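Local atomic coordinates of malic enzyme (Entamoeba histolytica, PDB entry 3NV9), a protein that probably catalyses the oxidative decarboxylation of malate to pyruvate with NAD or NADP as hydride acceptor, as malic enzymes do, and works as a dimer. Residues 32-37 against 477-482; 95-100 against 115-120; 222-225 against 230-233; 323-326 against 331-334. All coordinates share one frame; numbering follows the deposited sequence.

Interaction 1 (32-37 against 477-482). With SO4 (sulfate ion), chain D.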
loop_
_atom_site.group_PDB
_atom_site.type_symbol
_atom_site.label_atom_id
_atom_site.label_comp_id
_atom_site.label_asym_id
_atom_site.label_seq_id
_atom_site.Cartn_x
_atom_site.Cartn_y
_atom_site.Cartn_z
ATOM N N TYR A 32 21.437 6.870 17.283
ATOM C CA TYR A 32 20.324 6.828 16.368
ATOM C C TYR A 32 20.285 5.585 15.520
ATOM O O TYR A 32 19.203 5.059 15.286
ATOM C CB TYR A 32 20.221 8.082 15.529
ATOM C CG TYR A 32 19.677 9.254 16.328
ATOM C CD1 TYR A 32 18.403 9.201 16.916
ATOM C CD2 TYR A 32 20.432 10.402 16.511
ATOM C CE1 TYR A 32 17.924 10.248 17.657
ATOM C CE2 TYR A 32 19.944 11.459 17.254
ATOM C CZ TYR A 32 18.708 11.381 17.808
ATOM O OH TYR A 32 18.250 12.453 18.533
ATOM N N LYS A 33 21.428 5.064 15.077
ATOM C CA LYS A 33 21.363 3.748 14.429
ATOM C C LYS A 33 20.858 2.673 15.394
ATOM O O LYS A 33 19.997 1.890 15.040
ATOM C CB LYS A 33 22.711 3.319 13.838
ATOM C CG LYS A 33 23.268 4.189 12.667
ATOM C CD LYS A 33 24.780 3.877 12.380
ATOM C CE LYS A 33 25.134 4.299 10.905
ATOM N NZ LYS A 33 26.636 4.261 10.565
ATOM N N GLU A 34 21.389 2.609 16.614
ATOM C CA GLU A 34 20.960 1.548 17.530
ATOM C C GLU A 34 19.485 1.691 17.961
ATOM O O GLU A 34 18.769 0.691 18.099
ATOM C CB GLU A 34 21.888 1.563 18.721
ATOM C CG GLU A 34 21.612 0.487 19.735
ATOM C CD GLU A 34 21.966 -0.926 19.271
ATOM O OE1 GLU A 34 22.575 -1.140 18.191
ATOM O OE2 GLU A 34 21.598 -1.845 20.022
ATOM N N LEU A 35 19.035 2.933 18.174
ATOM C CA LEU A 35 17.619 3.209 18.432
ATOM C C LEU A 35 16.808 2.873 17.202
ATOM O O LEU A 35 15.731 2.328 17.342
ATOM C CB LEU A 35 17.350 4.671 18.773
ATOM C CG LEU A 35 15.904 5.033 19.158
ATOM C CD1 LEU A 35 15.544 4.134 20.393
ATOM C CD2 LEU A 35 15.782 6.521 19.558
ATOM N N ALA A 36 17.274 3.209 16.002
ATOM C CA ALA A 36 16.519 2.747 14.824
ATOM C C ALA A 36 16.241 1.231 14.868
ATOM O O ALA A 36 15.088 0.777 14.679
ATOM C CB ALA A 36 17.204 3.099 13.595
ATOM N N GLU A 37 17.288 0.446 15.121
ATOM C CA GLU A 37 17.127 -1.010 15.206
ATOM C C GLU A 37 16.054 -1.453 16.222
ATOM O O GLU A 37 15.201 -2.273 15.921
ATOM C CB GLU A 37 18.476 -1.652 15.572
ATOM C CG GLU A 37 18.429 -3.152 15.718
ATOM C CD GLU A 37 19.847 -3.764 15.705
ATOM O OE1 GLU A 37 20.594 -3.500 14.748
ATOM O OE2 GLU A 37 20.242 -4.478 16.657
ATOM N N LEU A 477 21.481 4.628 24.786
ATOM C CA LEU A 477 22.426 5.685 25.189
ATOM C C LEU A 477 23.789 5.096 25.611
ATOM O O LEU A 477 24.808 5.351 24.962
ATOM C CB LEU A 477 21.810 6.586 26.264
ATOM C CG LEU A 477 22.622 7.840 26.614
ATOM C CD1 LEU A 477 23.049 8.587 25.400
ATOM C CD2 LEU A 477 21.873 8.757 27.556
ATOM N N ALA A 478 23.778 4.260 26.649
ATOM C CA ALA A 478 24.944 3.513 27.098
ATOM C C ALA A 478 25.690 2.858 25.922
ATOM O O ALA A 478 26.903 2.938 25.818
ATOM C CB ALA A 478 24.510 2.431 28.147
ATOM N N TYR A 479 24.951 2.223 25.030
ATOM C CA TYR A 479 25.534 1.581 23.866
ATOM C C TYR A 479 26.343 2.597 23.071
ATOM O O TYR A 479 27.510 2.338 22.678
ATOM C CB TYR A 479 24.397 1.036 23.019
ATOM C CG TYR A 479 24.789 0.503 21.688
ATOM C CD1 TYR A 479 24.966 1.380 20.588
ATOM C CD2 TYR A 479 25.012 -0.879 21.510
ATOM C CE1 TYR A 479 25.343 0.903 19.333
ATOM C CE2 TYR A 479 25.411 -1.384 20.227
ATOM C CZ TYR A 479 25.557 -0.478 19.150
ATOM O OH TYR A 479 25.890 -0.943 17.902
ATOM N N ALA A 480 25.730 3.768 22.851
ATOM C CA ALA A 480 26.352 4.761 21.991
ATOM C C ALA A 480 27.620 5.259 22.657
ATOM O O ALA A 480 28.659 5.348 21.996
ATOM C CB ALA A 480 25.412 5.913 21.658
ATOM N N ILE A 481 27.522 5.553 23.959
ATOM C CA ILE A 481 28.636 6.062 24.746
ATOM C C ILE A 481 29.725 5.027 24.751
ATOM O O ILE A 481 30.867 5.331 24.403
ATOM C CB ILE A 481 28.199 6.412 26.152
ATOM C CG1 ILE A 481 27.415 7.723 26.086
ATOM C CG2 ILE A 481 29.413 6.480 27.126
ATOM C CD1 ILE A 481 26.601 7.997 27.253
ATOM N N ASN A 482 29.354 3.788 25.057
ATOM C CA ASN A 482 30.310 2.667 25.044
ATOM C C ASN A 482 31.074 2.485 23.734
ATOM O O ASN A 482 32.283 2.291 23.732
ATOM C CB ASN A 482 29.667 1.354 25.505
ATOM C CG ASN A 482 30.622 0.161 25.351
ATOM O OD1 ASN A 482 30.830 -0.344 24.218
ATOM N ND2 ASN A 482 31.263 -0.254 26.471
HETATM S S SO4 D . 26.781 0.630 11.788
HETATM O O1 SO4 D . 27.349 1.816 11.190
HETATM O O2 SO4 D . 25.357 0.618 11.372
HETATM O O3 SO4 D . 27.415 -0.591 11.287
HETATM O O4 SO4 D . 26.966 0.693 13.238
#
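Glu34 and Tyr479 carry this helix-to-helix contact by stacking. The carboxylate of Glu34 lies flat over one face of the Tyr479 ring, the two planes 15° apart, and its CD sits above the ring centre at a height of 3.5 Å. The aliphatic part of the chain adds a CH-pi contact: Glu34 CG is 3.7 Å from the centroid of the Tyr479 ring and 15° off its normal. Glu34 sets CG anti to the backbone N (chi1 -178°), Tyr479 does the same, and a bend at chi2 of Glu34 lays the carboxylate across the ring.

The polar ends are held by the other subunit. Glu34 OE1, which approaches Tyr479 CZ to 3.2 Å, forms a salt bridge with Arg71 of the second subunit; Glu37 pairs with the same guanidinium, and Tyr479 OH is hydrogen-bonded to it. One arginine therefore grips both members of the stack, and its charge would be expected to offset that of a carboxylate placed over an aromatic face.

A bound anion completes the polar cluster. Lys33, extended beyond CG, directs NZ to sulfate O1 at 2.6 Å, and Gln30 of the same chain and Arg71 of the second subunit bind the same sulfate, which probably comes from the crystallisation liquor.

With CA atoms no nearer than 7.7 Å (Glu34 to Ala480), long side chains bridge helices 21-43 and 470-485, near the two ends of the chain, in a dimer interface where an arginine of one subunit pairs with a carboxylate-over-ring stack of the other.

Interaction 2 (95-100 against 115-120)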
loop_
_atom_site.group_PDB
_atom_site.type_symbol
_atom_site.label_atom_id
_atom_site.label_comp_id
_atom_site.label_asym_id
_atom_site.label_seq_id
_atom_site.Cartn_x
_atom_site.Cartn_y
_atom_site.Cartn_z
ATOM N N VAL A 95 5.643 4.842 -3.084
ATOM C CA VAL A 95 7.034 5.228 -2.893
ATOM C C VAL A 95 7.780 4.074 -3.536
ATOM O O VAL A 95 7.932 3.022 -2.913
ATOM C CB VAL A 95 7.398 5.354 -1.352
ATOM C CG1 VAL A 95 8.807 5.911 -1.086
ATOM C CG2 VAL A 95 6.400 6.315 -0.639
ATOM N N VAL A 96 8.175 4.260 -4.786
ATOM C CA VAL A 96 8.715 3.213 -5.648
ATOM C C VAL A 96 10.234 3.320 -5.647
ATOM O O VAL A 96 10.798 4.383 -5.885
ATOM C CB VAL A 96 8.113 3.292 -7.112
ATOM C CG1 VAL A 96 8.746 2.231 -8.068
ATOM C CG2 VAL A 96 6.626 3.085 -7.050
ATOM N N SER A 97 10.879 2.225 -5.275
ATOM C CA SER A 97 12.343 2.156 -5.282
ATOM C C SER A 97 12.791 0.762 -5.682
ATOM O O SER A 97 12.067 -0.194 -5.430
ATOM C CB SER A 97 12.902 2.443 -3.925
ATOM O OG SER A 97 14.329 2.505 -3.995
ATOM N N ASP A 98 13.954 0.656 -6.317
ATOM C CA ASP A 98 14.549 -0.637 -6.575
ATOM C C ASP A 98 15.677 -0.937 -5.605
ATOM O O ASP A 98 16.381 -1.949 -5.730
ATOM C CB ASP A 98 14.932 -0.803 -8.077
ATOM C CG ASP A 98 16.118 0.073 -8.535
ATOM O OD1 ASP A 98 16.495 -0.121 -9.722
ATOM O OD2 ASP A 98 16.697 0.891 -7.777
ATOM N N SER A 99 15.788 -0.035 -4.618
ATOM C CA SER A 99 16.722 -0.059 -3.490
ATOM C C SER A 99 18.182 -0.107 -3.901
ATOM O O SER A 99 19.004 -0.717 -3.254
ATOM C CB SER A 99 16.399 -1.183 -2.507
ATOM O OG SER A 99 15.047 -1.163 -2.227
ATOM N N THR A 100 18.469 0.626 -4.943
ATOM C CA THR A 100 19.727 0.600 -5.621
ATOM C C THR A 100 20.604 1.813 -5.174
ATOM O O THR A 100 21.807 1.728 -5.195
ATOM C CB THR A 100 19.349 0.542 -7.130
ATOM O OG1 THR A 100 19.928 -0.581 -7.775
ATOM C CG2 THR A 100 19.482 1.781 -7.851
ATOM N N GLY A 115 13.019 0.192 5.007
ATOM C CA GLY A 115 13.172 1.069 6.163
ATOM C C GLY A 115 13.004 2.485 5.716
ATOM O O GLY A 115 12.202 3.246 6.284
ATOM N N VAL A 116 13.720 2.865 4.667
ATOM C CA VAL A 116 13.699 4.259 4.183
ATOM C C VAL A 116 12.357 4.589 3.509
ATOM O O VAL A 116 11.803 5.678 3.722
ATOM C CB VAL A 116 14.877 4.508 3.223
ATOM C CG1 VAL A 116 14.721 5.841 2.430
ATOM C CG2 VAL A 116 16.210 4.482 4.009
ATOM N N MET A 117 11.805 3.664 2.717
ATOM C CA MET A 117 10.547 3.973 1.991
ATOM C C MET A 117 9.356 3.982 2.932
ATOM O O MET A 117 8.404 4.718 2.715
ATOM C CB MET A 117 10.283 3.010 0.803
ATOM C CG MET A 117 11.473 2.803 -0.135
ATOM S SD MET A 117 12.136 4.368 -0.721
ATOM C CE MET A 117 13.894 4.032 -0.662
ATOM N N GLU A 118 9.415 3.168 3.982
ATOM C CA GLU A 118 8.399 3.265 5.051
ATOM C C GLU A 118 8.479 4.592 5.865
ATOM O O GLU A 118 7.476 5.146 6.255
ATOM C CB GLU A 118 8.441 2.017 5.965
ATOM C CG GLU A 118 7.146 1.826 6.630
ATOM C CD GLU A 118 7.073 0.639 7.543
ATOM O OE1 GLU A 118 6.090 0.557 8.344
ATOM O OE2 GLU A 118 7.988 -0.189 7.484
ATOM N N GLY A 119 9.690 5.088 6.126
ATOM C CA GLY A 119 9.867 6.377 6.795
ATOM C C GLY A 119 9.334 7.486 5.913
ATOM O O GLY A 119 8.703 8.402 6.407
ATOM N N LYS A 120 9.561 7.395 4.603
ATOM C CA LYS A 120 8.976 8.380 3.643
ATOM C C LYS A 120 7.446 8.318 3.697
ATOM O O LYS A 120 6.798 9.339 3.710
ATOM C CB LYS A 120 9.395 8.135 2.157
ATOM C CG LYS A 120 10.889 8.150 1.828
ATOM C CD LYS A 120 11.424 9.567 1.725
ATOM C CE LYS A 120 12.907 9.476 1.274
ATOM N NZ LYS A 120 13.518 10.882 1.110
#
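Within the beta-alpha-beta unit formed by strand 92-97, helix 114-128 and strand 131-136, Val95 and Ser97 of the strand meet Met117 and Lys120 of the helix. The unit belongs to the N-terminal domain of the malic enzyme family, and strand 92-97 is an inner strand of its parallel sheet. The short segments are 9.0 Å apart at their axes and run nearly antiparallel, at 161°, as expected where the chain returns across a sheet face.

Alternation along the strand selects the contact residues: Val95 and Ser97 face the helix, while Val96 turns to the other side, against helix 148-158. Val95 CG1 is the apolar hub, 3.7 Å from Met117 SD and 4.0 Å from Lys120 CB. Lys120 contributes only this base of its chain here; its NZ leads away to Tyr65 OH of the second subunit.

Met117 is bent at chi2 (-53°) and again at chi3, which lays its thioether along the strand, with SD reaching both Val95 and Ser97. The Met117 side chain also packs on Glu168 and Asp169.

Ser97 OG is a polar atom in this buried layer. It is hydrogen-bonded to Glu168 O and accepts from Ser99 N at 3.0 Å and 155°, an ST turn where the strand ends, while the Met117 methyl carbon CE rests 3.7 Å from Ser97 OG.

Interaction 3 (222-225 against 230-233)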
loop_
_atom_site.group_PDB
_atom_site.type_symbol
_atom_site.label_atom_id
_atom_site.label_comp_id
_atom_site.label_asym_id
_atom_site.label_seq_id
_atom_site.Cartn_x
_atom_site.Cartn_y
_atom_site.Cartn_z
ATOM N N MET A 222 29.696 29.327 -6.893
ATOM C CA MET A 222 29.212 28.096 -6.283
ATOM C C MET A 222 29.948 26.860 -6.813
ATOM O O MET A 222 30.002 26.667 -8.040
ATOM C CB MET A 222 27.718 27.987 -6.529
ATOM C CG MET A 222 26.954 29.172 -5.930
ATOM S SD MET A 222 25.225 28.859 -6.188
ATOM C CE MET A 222 24.518 30.509 -5.847
ATOM N N VAL A 223 30.517 26.056 -5.897
ATOM C CA VAL A 223 31.144 24.765 -6.248
ATOM C C VAL A 223 30.282 23.540 -5.812
ATOM O O VAL A 223 30.005 23.382 -4.623
ATOM C CB VAL A 223 32.534 24.609 -5.612
ATOM C CG1 VAL A 223 33.197 23.240 -6.025
ATOM C CG2 VAL A 223 33.429 25.791 -5.973
ATOM N N PHE A 224 29.909 22.681 -6.767
ATOM C CA PHE A 224 29.166 21.468 -6.503
ATOM C C PHE A 224 30.025 20.184 -6.512
ATOM O O PHE A 224 30.602 19.854 -7.537
ATOM C CB PHE A 224 28.037 21.331 -7.502
ATOM C CG PHE A 224 26.993 22.405 -7.374
ATOM C CD1 PHE A 224 27.224 23.687 -7.886
ATOM C CD2 PHE A 224 25.751 22.129 -6.787
ATOM C CE1 PHE A 224 26.217 24.710 -7.790
ATOM C CE2 PHE A 224 24.734 23.122 -6.694
ATOM C CZ PHE A 224 24.974 24.424 -7.169
ATOM N N ILE A 225 30.138 19.507 -5.363
ATOM C CA ILE A 225 30.963 18.284 -5.250
ATOM C C ILE A 225 30.034 17.090 -5.466
ATOM O O ILE A 225 29.182 16.772 -4.582
ATOM C CB ILE A 225 31.657 18.102 -3.873
ATOM C CG1 ILE A 225 32.321 19.390 -3.351
ATOM C CG2 ILE A 225 32.613 16.866 -3.861
ATOM C CD1 ILE A 225 33.433 19.914 -4.130
ATOM N N SER A 230 20.791 14.039 -7.456
ATOM C CA SER A 230 20.461 15.189 -6.552
ATOM C C SER A 230 21.213 16.473 -6.894
ATOM O O SER A 230 20.598 17.499 -7.114
ATOM C CB SER A 230 20.669 14.862 -5.077
ATOM O OG SER A 230 19.787 13.809 -4.714
ATOM N N ASN A 231 22.535 16.400 -6.912
ATOM C CA ASN A 231 23.353 17.565 -7.167
ATOM C C ASN A 231 23.081 18.258 -8.508
ATOM O O ASN A 231 23.043 19.509 -8.593
ATOM C CB ASN A 231 24.826 17.225 -7.002
ATOM C CG ASN A 231 25.451 17.955 -5.841
ATOM O OD1 ASN A 231 24.748 18.470 -4.974
ATOM N ND2 ASN A 231 26.777 18.051 -5.837
ATOM N N THR A 232 22.908 17.430 -9.529
ATOM C CA THR A 232 22.564 17.823 -10.884
ATOM C C THR A 232 21.286 18.664 -10.869
ATOM O O THR A 232 21.214 19.725 -11.516
ATOM C CB THR A 232 22.375 16.524 -11.760
ATOM O OG1 THR A 232 23.615 16.151 -12.344
ATOM C CG2 THR A 232 21.412 16.690 -12.864
ATOM N N THR A 233 20.270 18.189 -10.144
ATOM C CA THR A 233 18.980 18.868 -10.102
ATOM C C THR A 233 19.076 20.119 -9.247
ATOM O O THR A 233 18.409 21.102 -9.554
ATOM C CB THR A 233 17.858 17.960 -9.633
ATOM O OG1 THR A 233 17.989 16.679 -10.269
ATOM C CG2 THR A 233 16.492 18.563 -9.961
#
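Asn231 has an unusual first torsion, chi1 -114°, which together with a small chi2 of 17° carries its amide from the helix toward the end of the strand at Phe224 and Ile225. Phe224 has CG anti to its own carbonyl carbon (chi1 -65°), and its ring lies on the helix side of the strand. The amide nitrogen consequently arrives at the strand backbone, where Asn231 ND2 is 3.9 Å from Phe224 CB and 3.0 Å from Ile225 O.

The second of these distances is short, but its angle is too poor for a hydrogen bond. Asn231 ND2 is instead hydrogen-bonded to Gly226 O, just beyond the strand, and weakly to Ile299 O, whereas Ile225 O accepts from Ser300 OG.

Gly226 opens the glycine-rich loop between the first strand and helix of the NAD-binding Rossmann domain, which in relatives faces the dinucleotide and probably does so here. Strand 222-225 occupies an inner position in the sheet, between parallel neighbours 248-252 and 297-300, and both of those strands also touch the Phe224 side chain.

Separation of the backbones is 7.0 Å between Phe224 CA and Asn231 CA, leaving side chains to fill the interval. Asn231 O lies oblique to the Phe224 ring, 4.2 Å from Phe224 CD2. On the other branch of the amide, Asn231 OD1 is buried and has no polar partner in the model, in contrast to the nitrogen beside it.

Interaction 4 (323-326 against 331-334)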
loop_
_atom_site.group_PDB
_atom_site.type_symbol
_atom_site.label_atom_id
_atom_site.label_comp_id
_atom_site.label_asym_id
_atom_site.label_seq_id
_atom_site.Cartn_x
_atom_site.Cartn_y
_atom_site.Cartn_z
ATOM N N VAL A 323 28.246 26.092 3.458
ATOM C CA VAL A 323 28.624 24.724 3.100
ATOM C C VAL A 323 27.472 23.745 3.323
ATOM O O VAL A 323 27.053 23.582 4.446
ATOM C CB VAL A 323 29.805 24.263 3.957
ATOM C CG1 VAL A 323 30.194 22.840 3.645
ATOM C CG2 VAL A 323 31.042 25.283 3.826
ATOM N N PHE A 324 26.961 23.098 2.259
ATOM C CA PHE A 324 25.981 22.017 2.442
ATOM C C PHE A 324 26.632 20.653 2.236
ATOM O O PHE A 324 27.122 20.354 1.170
ATOM C CB PHE A 324 24.765 22.198 1.527
ATOM C CG PHE A 324 23.959 23.463 1.794
ATOM C CD1 PHE A 324 24.203 24.275 2.923
ATOM C CD2 PHE A 324 22.903 23.812 0.938
ATOM C CE1 PHE A 324 23.415 25.420 3.144
ATOM C CE2 PHE A 324 22.117 24.952 1.155
ATOM C CZ PHE A 324 22.387 25.771 2.246
ATOM N N CYS A 325 26.630 19.831 3.280
ATOM C CA CYS A 325 27.186 18.472 3.231
ATOM C C CYS A 325 26.063 17.488 3.560
ATOM O O CYS A 325 25.860 17.141 4.726
ATOM C CB CYS A 325 28.263 18.338 4.289
ATOM S SG CYS A 325 29.746 19.205 3.889
ATOM N N CYS A 326 25.348 17.016 2.553
ATOM C CA CYS A 326 24.078 16.349 2.853
ATOM C C CYS A 326 24.096 14.796 2.744
ATOM O O CYS A 326 23.074 14.142 2.824
ATOM C CB CYS A 326 22.943 17.041 2.059
ATOM S SG CYS A 326 22.748 18.816 2.654
ATOM N N PRO A 331 27.414 12.881 7.099
ATOM C CA PRO A 331 27.799 13.866 6.070
ATOM C C PRO A 331 29.297 13.880 5.702
ATOM O O PRO A 331 30.154 13.389 6.441
ATOM C CB PRO A 331 27.494 15.189 6.727
ATOM C CG PRO A 331 27.754 14.900 8.177
ATOM C CD PRO A 331 27.136 13.535 8.376
ATOM N N GLU A 332 29.594 14.485 4.572
ATOM C CA GLU A 332 30.948 14.508 4.049
ATOM C C GLU A 332 31.964 15.050 5.062
ATOM O O GLU A 332 33.124 14.669 5.037
ATOM C CB GLU A 332 30.951 15.328 2.762
ATOM C CG GLU A 332 30.189 14.647 1.647
ATOM C CD GLU A 332 28.694 15.011 1.598
ATOM O OE1 GLU A 332 28.051 15.308 2.655
ATOM O OE2 GLU A 332 28.151 14.940 0.468
ATOM N N ILE A 333 31.521 15.956 5.914
ATOM C CA ILE A 333 32.328 16.485 6.966
ATOM C C ILE A 333 31.327 16.871 8.048
ATOM O O ILE A 333 30.214 17.258 7.732
ATOM C CB ILE A 333 33.217 17.717 6.516
ATOM C CG1 ILE A 333 34.467 17.801 7.382
ATOM C CG2 ILE A 333 32.447 19.051 6.643
ATOM C CD1 ILE A 333 35.329 19.080 7.173
ATOM N N TYR A 334 31.681 16.747 9.322
ATOM C CA TYR A 334 30.712 17.105 10.358
ATOM C C TYR A 334 30.687 18.624 10.560
ATOM O O TYR A 334 31.684 19.295 10.333
ATOM C CB TYR A 334 30.996 16.408 11.709
ATOM C CG TYR A 334 30.618 14.933 11.802
ATOM C CD1 TYR A 334 31.617 13.941 11.880
ATOM C CD2 TYR A 334 29.259 14.526 11.866
ATOM C CE1 TYR A 334 31.304 12.598 12.008
ATOM C CE2 TYR A 334 28.903 13.162 11.995
ATOM C CZ TYR A 334 29.948 12.213 12.068
ATOM O OH TYR A 334 29.658 10.897 12.227
#
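Cys325, at the end of strand 322-325, and Pro331, in the loop that turns back beside it, bring their CA atoms to 5.4 Å, although the two segments form no backbone ladder. Cys325 points its side chain at the loop and three consecutive loop residues touch it. Pro331 packs through CB, which lies 3.2 Å from Cys325 O and 4.1 Å from Cys325 CB. Ile333 offers its CG2 methyl, 3.9 Å from Cys325 SG; chi1 of -153° for CG1 leaves that methyl between the backbone N and the carbonyl carbon, turned to the sulfur.

Glu332 approaches differently. Its chain bends at chi2 (90°) and brings the carboxylate back over the strand end, with Glu332 OE1 3.1 Å from Cys325 C and 3.4 Å from Cys325 CB. The same oxygen is 3.2 Å from Cys326 N, but the angle is poor and the pair is not a hydrogen bond. OE1 accepts instead from Ala327 N, one residue further on, while OE2 is bound by Ser300 OG and Ser302 N.

The contact lies in the NAD-binding domain, at the ends of neighbouring parallel strands 297-300 and 322-325, and Tyr334, directly after Ile333, is the N-cap of helix 335-340. Apolar packing about Cys325 is thus combined with a buried carboxylate. Three hydrogen bonds, two from backbone N-H groups and one involving a serine hydroxyl, hold both oxygens of Glu332, fixing its rotation and probably compensating its charge while tying the loop to two strand ends.

In the fold
Interaction 1 brings together helices near the two chain ends, and the other three fall within the 439 residues between its segments, in the order 2, 3, 4. Interaction 2 belongs to the parallel four-stranded sheet of the N-terminal domain. Interactions 3 and 4 share the six-stranded sheet of the NAD-binding domain, on strands 222-225 and 322-325, separated by strand 297-300; their centres are about 13 Å apart and their nearest atoms about 5 Å. Interaction 2 lies about 23 Å from each of these, centre to centre. Interactions 1 and 2, also about 23 Å apart between centres, both touch the second subunit, so the dimer interface involves the terminal helices and the N-terminal domain alike.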